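Packaging enzyme P4 (Pseudomonas phage phi6, PDB 4BLO) is a hexameric nucleoside triphosphatase of the viral RecA-like helicase type that probably uses ATP hydrolysis to drive RNA packaging into the phage capsid. Local coordinates at residues L[188-191]-L[192-196]; L[203-206]-L[207-211]; L[168-171]-L[172-176]. All coordinates share one frame; numbering follows the deposited sequence.

Contact 1 of 3, residues L[188-191]-L[192-196]; sequences SVRP and LLFRL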
loop_
_atom_site.group_PDB
_atom_site.type_symbol
_atom_site.label_atom_id
_atom_site.label_comp_id
_atom_site.label_asym_id
_atom_site.label_seq_id
_atom_site.Cartn_x
_atom_site.Cartn_y
_atom_site.Cartn_z
ATOM N N SER L 188 2.055 -13.266 -26.430
ATOM C CA SER L 188 2.930 -12.872 -25.319
ATOM C C SER L 188 2.560 -13.541 -24.024
ATOM O O SER L 188 1.534 -14.216 -23.933
ATOM C CB SER L 188 2.774 -11.367 -25.096
ATOM O OG SER L 188 3.976 -10.718 -24.736
ATOM N N VAL L 189 3.361 -13.260 -22.985
ATOM C CA VAL L 189 3.129 -13.665 -21.606
ATOM C C VAL L 189 2.664 -12.384 -20.799
ATOM O O VAL L 189 2.276 -12.511 -19.638
ATOM C CB VAL L 189 4.360 -14.412 -21.007
ATOM C CG1 VAL L 189 5.339 -13.473 -20.302
ATOM C CG2 VAL L 189 3.925 -15.547 -20.098
ATOM N N ARG L 190 2.643 -11.179 -21.462
ATOM C CA ARG L 190 2.177 -9.871 -20.930
ATOM C C ARG L 190 0.859 -9.954 -20.123
ATOM O O ARG L 190 0.835 -9.334 -19.068
ATOM C CB ARG L 190 1.969 -8.835 -22.044
ATOM C CG ARG L 190 3.206 -8.081 -22.516
ATOM C CD ARG L 190 2.813 -6.796 -23.265
ATOM N NE ARG L 190 1.929 -7.017 -24.419
ATOM C CZ ARG L 190 1.011 -6.156 -24.851
ATOM N NH1 ARG L 190 0.845 -4.986 -24.241
ATOM N NH2 ARG L 190 0.264 -6.447 -25.905
ATOM N N PRO L 191 -0.233 -10.677 -20.545
ATOM C CA PRO L 191 -1.451 -10.736 -19.698
ATOM C C PRO L 191 -1.180 -11.114 -18.227
ATOM O O PRO L 191 -1.829 -10.585 -17.314
ATOM C CB PRO L 191 -2.296 -11.828 -20.376
ATOM C CG PRO L 191 -1.844 -11.858 -21.774
ATOM C CD PRO L 191 -0.413 -11.474 -21.786
ATOM N N LEU L 192 -0.209 -12.026 -18.015
ATOM C CA LEU L 192 0.246 -12.500 -16.714
ATOM C C LEU L 192 1.122 -11.433 -16.033
ATOM O O LEU L 192 0.866 -11.088 -14.883
ATOM C CB LEU L 192 1.051 -13.807 -16.918
ATOM C CG LEU L 192 1.164 -14.843 -15.785
ATOM C CD1 LEU L 192 2.223 -15.864 -16.112
ATOM C CD2 LEU L 192 1.508 -14.218 -14.450
ATOM N N LEU L 193 2.145 -10.922 -16.741
ATOM C CA LEU L 193 3.119 -9.949 -16.240
ATOM C C LEU L 193 2.500 -8.623 -15.795
ATOM O O LEU L 193 2.928 -8.039 -14.791
ATOM C CB LEU L 193 4.165 -9.677 -17.332
ATOM C CG LEU L 193 5.550 -10.294 -17.124
ATOM C CD1 LEU L 193 5.499 -11.830 -17.164
ATOM C CD2 LEU L 193 6.538 -9.792 -18.178
ATOM N N PHE L 194 1.509 -8.146 -16.542
ATOM C CA PHE L 194 0.880 -6.866 -16.264
ATOM C C PHE L 194 -0.148 -6.963 -15.115
ATOM O O PHE L 194 -0.542 -5.934 -14.560
ATOM C CB PHE L 194 0.264 -6.290 -17.559
ATOM C CG PHE L 194 1.280 -5.745 -18.553
ATOM C CD1 PHE L 194 2.651 -5.907 -18.344
ATOM C CD2 PHE L 194 0.867 -5.063 -19.692
ATOM C CE1 PHE L 194 3.580 -5.403 -19.256
ATOM C CE2 PHE L 194 1.800 -4.555 -20.600
ATOM C CZ PHE L 194 3.148 -4.730 -20.376
ATOM N N ARG L 195 -0.520 -8.191 -14.714
ATOM C CA ARG L 195 -1.474 -8.408 -13.631
ATOM C C ARG L 195 -0.779 -8.987 -12.383
ATOM O O ARG L 195 -1.448 -9.464 -11.462
ATOM C CB ARG L 195 -2.643 -9.286 -14.105
ATOM C CG ARG L 195 -3.687 -8.468 -14.830
ATOM C CD ARG L 195 -4.561 -9.276 -15.744
ATOM N NE ARG L 195 -5.429 -8.398 -16.524
ATOM C CZ ARG L 195 -5.333 -8.229 -17.833
ATOM N NH1 ARG L 195 -4.425 -8.899 -18.530
ATOM N NH2 ARG L 195 -6.155 -7.402 -18.460
ATOM N N LEU L 196 0.558 -8.857 -12.314
ATOM C CA LEU L 196 1.311 -9.311 -11.156
ATOM C C LEU L 196 1.182 -8.274 -10.053
ATOM O O LEU L 196 1.818 -7.209 -10.115
ATOM C CB LEU L 196 2.787 -9.596 -11.486
ATOM C CG LEU L 196 3.108 -10.866 -12.287
ATOM C CD1 LEU L 196 4.548 -10.866 -12.744
ATOM C CD2 LEU L 196 2.808 -12.134 -11.492
#

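Contact 2 of 3, residues L[203-206]-L[207-211]; sequences GGIV and AVFYS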
loop_
_atom_site.group_PDB
_atom_site.type_symbol
_atom_site.label_atom_id
_atom_site.label_comp_id
_atom_site.label_asym_id
_atom_site.label_seq_id
_atom_site.Cartn_x
_atom_site.Cartn_y
_atom_site.Cartn_z
ATOM N N GLY L 203 14.812 -3.421 -9.597
ATOM C CA GLY L 203 14.639 -3.573 -11.037
ATOM C C GLY L 203 13.238 -3.212 -11.505
ATOM O O GLY L 203 12.871 -3.527 -12.636
ATOM N N GLY L 204 12.453 -2.564 -10.632
ATOM C CA GLY L 204 11.085 -2.106 -10.881
ATOM C C GLY L 204 10.093 -3.199 -11.240
ATOM O O GLY L 204 9.116 -2.959 -11.964
ATOM N N ILE L 205 10.332 -4.403 -10.715
ATOM C CA ILE L 205 9.515 -5.580 -10.989
ATOM C C ILE L 205 9.416 -6.464 -9.732
ATOM O O ILE L 205 10.397 -6.603 -8.997
ATOM C CB ILE L 205 10.117 -6.326 -12.202
ATOM C CG1 ILE L 205 9.236 -7.490 -12.670
ATOM C CG2 ILE L 205 11.583 -6.746 -11.946
ATOM C CD1 ILE L 205 9.365 -7.754 -14.082
ATOM N N VAL L 206 8.218 -7.046 -9.500
ATOM C CA VAL L 206 7.904 -7.923 -8.368
ATOM C C VAL L 206 8.871 -9.108 -8.380
ATOM O O VAL L 206 9.129 -9.661 -9.444
ATOM C CB VAL L 206 6.424 -8.400 -8.364
ATOM C CG1 VAL L 206 6.028 -8.924 -6.991
ATOM C CG2 VAL L 206 5.476 -7.286 -8.776
ATOM N N ALA L 207 9.436 -9.463 -7.210
ATOM C CA ALA L 207 10.391 -10.555 -7.063
ATOM C C ALA L 207 9.807 -11.921 -7.458
ATOM O O ALA L 207 10.528 -12.709 -8.063
ATOM C CB ALA L 207 10.911 -10.601 -5.637
ATOM N N VAL L 208 8.499 -12.175 -7.177
ATOM C CA VAL L 208 7.818 -13.450 -7.463
ATOM C C VAL L 208 7.817 -13.757 -8.976
ATOM O O VAL L 208 7.572 -14.901 -9.371
ATOM C CB VAL L 208 6.392 -13.497 -6.845
ATOM C CG1 VAL L 208 5.389 -12.668 -7.631
ATOM C CG2 VAL L 208 5.900 -14.933 -6.658
ATOM N N PHE L 209 8.109 -12.745 -9.812
ATOM C CA PHE L 209 8.196 -12.894 -11.265
ATOM C C PHE L 209 9.305 -13.878 -11.612
ATOM O O PHE L 209 9.096 -14.740 -12.450
ATOM C CB PHE L 209 8.426 -11.524 -11.925
ATOM C CG PHE L 209 9.025 -11.536 -13.308
ATOM C CD1 PHE L 209 8.256 -11.875 -14.418
ATOM C CD2 PHE L 209 10.354 -11.178 -13.509
ATOM C CE1 PHE L 209 8.815 -11.883 -15.701
ATOM C CE2 PHE L 209 10.909 -11.177 -14.798
ATOM C CZ PHE L 209 10.133 -11.526 -15.882
ATOM N N TYR L 210 10.464 -13.778 -10.936
ATOM C CA TYR L 210 11.625 -14.637 -11.152
ATOM C C TYR L 210 11.381 -16.047 -10.639
ATOM O O TYR L 210 11.815 -17.012 -11.273
ATOM C CB TYR L 210 12.869 -14.045 -10.519
ATOM C CG TYR L 210 13.166 -12.645 -10.997
ATOM C CD1 TYR L 210 13.728 -12.419 -12.246
ATOM C CD2 TYR L 210 12.883 -11.538 -10.199
ATOM C CE1 TYR L 210 13.972 -11.125 -12.703
ATOM C CE2 TYR L 210 13.151 -10.243 -10.636
ATOM C CZ TYR L 210 13.697 -10.041 -11.884
ATOM O OH TYR L 210 13.987 -8.761 -12.273
ATOM N N SER L 211 10.651 -16.173 -9.528
ATOM C CA SER L 211 10.278 -17.465 -8.964
ATOM C C SER L 211 9.314 -18.181 -9.902
ATOM O O SER L 211 9.478 -19.377 -10.133
ATOM C CB SER L 211 9.670 -17.291 -7.574
ATOM O OG SER L 211 10.710 -17.270 -6.606
#

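Contact 3 of 3, residues L[168-171]-L[172-176]; sequences DEML and IVCIG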
loop_
_atom_site.group_PDB
_atom_site.type_symbol
_atom_site.label_atom_id
_atom_site.label_comp_id
_atom_site.label_asym_id
_atom_site.label_seq_id
_atom_site.Cartn_x
_atom_site.Cartn_y
_atom_site.Cartn_z
ATOM N N ASP L 168 -4.474 -20.990 -17.772
ATOM C CA ASP L 168 -4.793 -22.420 -17.802
ATOM C C ASP L 168 -4.588 -22.962 -19.221
ATOM O O ASP L 168 -3.896 -23.972 -19.389
ATOM C CB ASP L 168 -6.240 -22.670 -17.334
ATOM C CG ASP L 168 -6.548 -22.375 -15.883
ATOM O OD1 ASP L 168 -5.631 -21.995 -15.151
ATOM O OD2 ASP L 168 -7.718 -22.491 -15.496
ATOM N N GLU L 169 -5.156 -22.257 -20.236
ATOM C CA GLU L 169 -5.036 -22.590 -21.652
ATOM C C GLU L 169 -3.569 -22.591 -22.098
ATOM O O GLU L 169 -3.164 -23.513 -22.809
ATOM C CB GLU L 169 -5.849 -21.614 -22.519
ATOM C CG GLU L 169 -7.355 -21.825 -22.465
ATOM C CD GLU L 169 -8.217 -20.709 -23.015
ATOM O OE1 GLU L 169 -7.652 -19.697 -23.491
ATOM O OE2 GLU L 169 -9.463 -20.828 -22.943
ATOM N N MET L 170 -2.764 -21.594 -21.660
ATOM C CA MET L 170 -1.348 -21.506 -22.025
ATOM C C MET L 170 -0.585 -22.751 -21.588
ATOM O O MET L 170 0.116 -23.352 -22.404
ATOM C CB MET L 170 -0.687 -20.261 -21.429
ATOM C CG MET L 170 0.635 -19.941 -22.089
ATOM S SD MET L 170 1.772 -19.112 -20.969
ATOM C CE MET L 170 2.298 -20.497 -19.936
ATOM N N LEU L 171 -0.745 -23.147 -20.316
ATOM C CA LEU L 171 -0.083 -24.315 -19.745
ATOM C C LEU L 171 -0.558 -25.609 -20.411
ATOM O O LEU L 171 0.275 -26.476 -20.662
ATOM C CB LEU L 171 -0.285 -24.369 -18.226
ATOM C CG LEU L 171 0.354 -23.220 -17.421
ATOM C CD1 LEU L 171 -0.195 -23.173 -16.027
ATOM C CD2 LEU L 171 1.869 -23.339 -17.387
ATOM N N ILE L 172 -1.862 -25.715 -20.748
ATOM C CA ILE L 172 -2.430 -26.887 -21.423
ATOM C C ILE L 172 -1.706 -27.122 -22.759
ATOM O O ILE L 172 -1.227 -28.231 -23.001
ATOM C CB ILE L 172 -3.966 -26.733 -21.625
ATOM C CG1 ILE L 172 -4.719 -26.981 -20.317
ATOM C CG2 ILE L 172 -4.490 -27.676 -22.706
ATOM C CD1 ILE L 172 -6.142 -26.497 -20.329
ATOM N N VAL L 173 -1.616 -26.077 -23.600
ATOM C CA VAL L 173 -0.991 -26.160 -24.916
ATOM C C VAL L 173 0.526 -26.358 -24.776
ATOM O O VAL L 173 1.083 -27.200 -25.486
ATOM C CB VAL L 173 -1.335 -24.943 -25.813
ATOM C CG1 VAL L 173 -0.857 -25.166 -27.248
ATOM C CG2 VAL L 173 -2.830 -24.656 -25.807
ATOM N N CYS L 174 1.179 -25.622 -23.852
ATOM C CA CYS L 174 2.622 -25.710 -23.623
ATOM C C CYS L 174 3.037 -27.113 -23.141
ATOM O O CYS L 174 3.901 -27.724 -23.771
ATOM C CB CYS L 174 3.086 -24.631 -22.651
ATOM S SG CYS L 174 3.298 -22.993 -23.404
ATOM N N ILE L 175 2.417 -27.629 -22.052
ATOM C CA ILE L 175 2.725 -28.955 -21.499
ATOM C C ILE L 175 2.226 -30.060 -22.450
ATOM O O ILE L 175 2.992 -30.964 -22.775
ATOM C CB ILE L 175 2.176 -29.138 -20.052
ATOM C CG1 ILE L 175 2.815 -28.119 -19.085
ATOM C CG2 ILE L 175 2.385 -30.580 -19.540
ATOM C CD1 ILE L 175 1.965 -27.777 -17.855
ATOM N N GLY L 176 0.975 -29.963 -22.885
ATOM C CA GLY L 176 0.358 -30.941 -23.777
ATOM C C GLY L 176 1.116 -31.211 -25.053
ATOM O O GLY L 176 1.508 -32.356 -25.304
#

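Contact 1 of 3, residues L[188-191]-L[192-196]
Val189, Arg190 and Pro191 meet Leu192 to Arg195 around the short helix 190-193, placed directly after core strand 184-187 of a RecA-like P-loop fold; the cis peptide bond before Ser188 recalls the cis bond after the corresponding strand of RecA. Backbone hydrogen bonds define the turn. Phe194 N binds Arg190 O at 2.9 Å. Val189 O is shared by two amides: Leu192 N at 3.0 Å and Leu193 N at 3.3 Å, the latter bond being weak. A type I turn from Leu193 to Leu196 then carries the chain onward. Apolar contact follows one flank, where Val189 CG1 lies 3.5 Å from Leu193 CD1. On another, the aliphatic part of Arg190 crosses the Phe194 ring: CG sits over one face, 4.3 Å from the centroid, in a CH-pi contact displaced toward the rim. A bend at chi3 (-57°) turns the guanidinium past the ring, with the two planes 86° apart, and NE forms a salt bridge with Glu150, near the nucleotide site. Arg195 works across the subunit interface, since its NH2 bonds to Gln28 O of the second subunit. Its chain is extended from CG to NE, and NH1 turns back to make a weak 3.3 Å hydrogen bond to Pro191 O.

Contact 2 of 3, residues L[203-206]-L[207-211]
Ile205 lies against two aromatic side chains of the following helical turn, Phe209 and Tyr210, and uses a separate branch for each. The CG1 arm, placed anti to the backbone nitrogen (chi1 -173°), carries CD1 over one face of the Phe209 ring. There CD1 is 3.8 Å from the centroid and 19° off the ring normal, a CH-pi contact, and its nearest ring atom is Phe209 CD2 at 3.6 Å. The other branch, CG2, approaches Tyr210 obliquely, 3.9 Å from CZ and 3.2 Å from OH. The two rings also meet each other: the edge of Phe209 at CD2 points onto the face of Tyr210, over its centre. The i to i+5 pairing of Ile205 with Tyr210 resembles the hydrophobic staple seen at helix N termini, here where the chain enters helix 208-222 of the P-loop domain. Val206 contributes through both backbone and side chain. Its O accepts a hydrogen bond from Phe209 N at 3.3 Å, an i to i+3 bond that closes a turn where the helix begins. The Val206 and Val208 side chains lie side by side, pointing the same way, CG1 to CG1 3.9 Å. Beyond the segments, Tyr210 packs on Val243 and Val247 of helix 240-248, while Phe194 of the third subunit covers Ala207 and Tyr210.

Contact 3 of 3, residues L[168-171]-L[172-176]
Peptide groups are the flat units through which Asp168, Glu169, Met170 and Leu171 meet Ile172 to Ile175; no ring takes part. Four successive i to i+4 bonds prove an alpha helix: Ile172 N to Asp168 O at 3.0 Å, Val173 N to Glu169 O at 3.1 Å, Cys174 N to Met170 O at 2.9 Å and Ile175 N to Leu171 O at 2.8 Å. The carboxylate of Glu169 turns away from this ladder, and its OE1 accepts a bond from Ser165 N, just before the helix.

Side-chain contact along the helix is lighter. Cys174 SG, anti to its carbonyl carbon (chi1 -80°), comes within 4.3 Å of Met170 CG. One residue on, Ile175 CD1 lies 4.1 Å from Leu171 CB, its CG1 arm folded back over Leu171 O.

Met170 and Cys174 face the central sheet, where both touch Val186 of strand 184-187. On another side of the helix, Ile172 and Ile175 pack on helix 38-54, through Val40, Tyr44 and Ile41, while Val173 touches Tyr44 and Pro66, the latter in helix 66-69.

In the fold
All three contacts are local and come in series, so none closes a long loop and none nests within or crosses another. Contact 3 comes first, in helix 167-179, which leads to strand 184-187. Contact 1 follows directly on that strand, and its Val189 CG2 approaches Met170 SD of contact 3 at 4.3 Å. A loop then leads to contact 2 at the entry to helix 208-222. In the chain this helix comes between the adjacent parallel strands 184-187 and 226-231, a beta-alpha-beta crossover. Contacts 1 and 2 pack directly, with Leu193 CD1 3.6 Å from Phe209 CE1. Contacts 2 and 3 do not touch; their nearest atoms are about 11 Å apart.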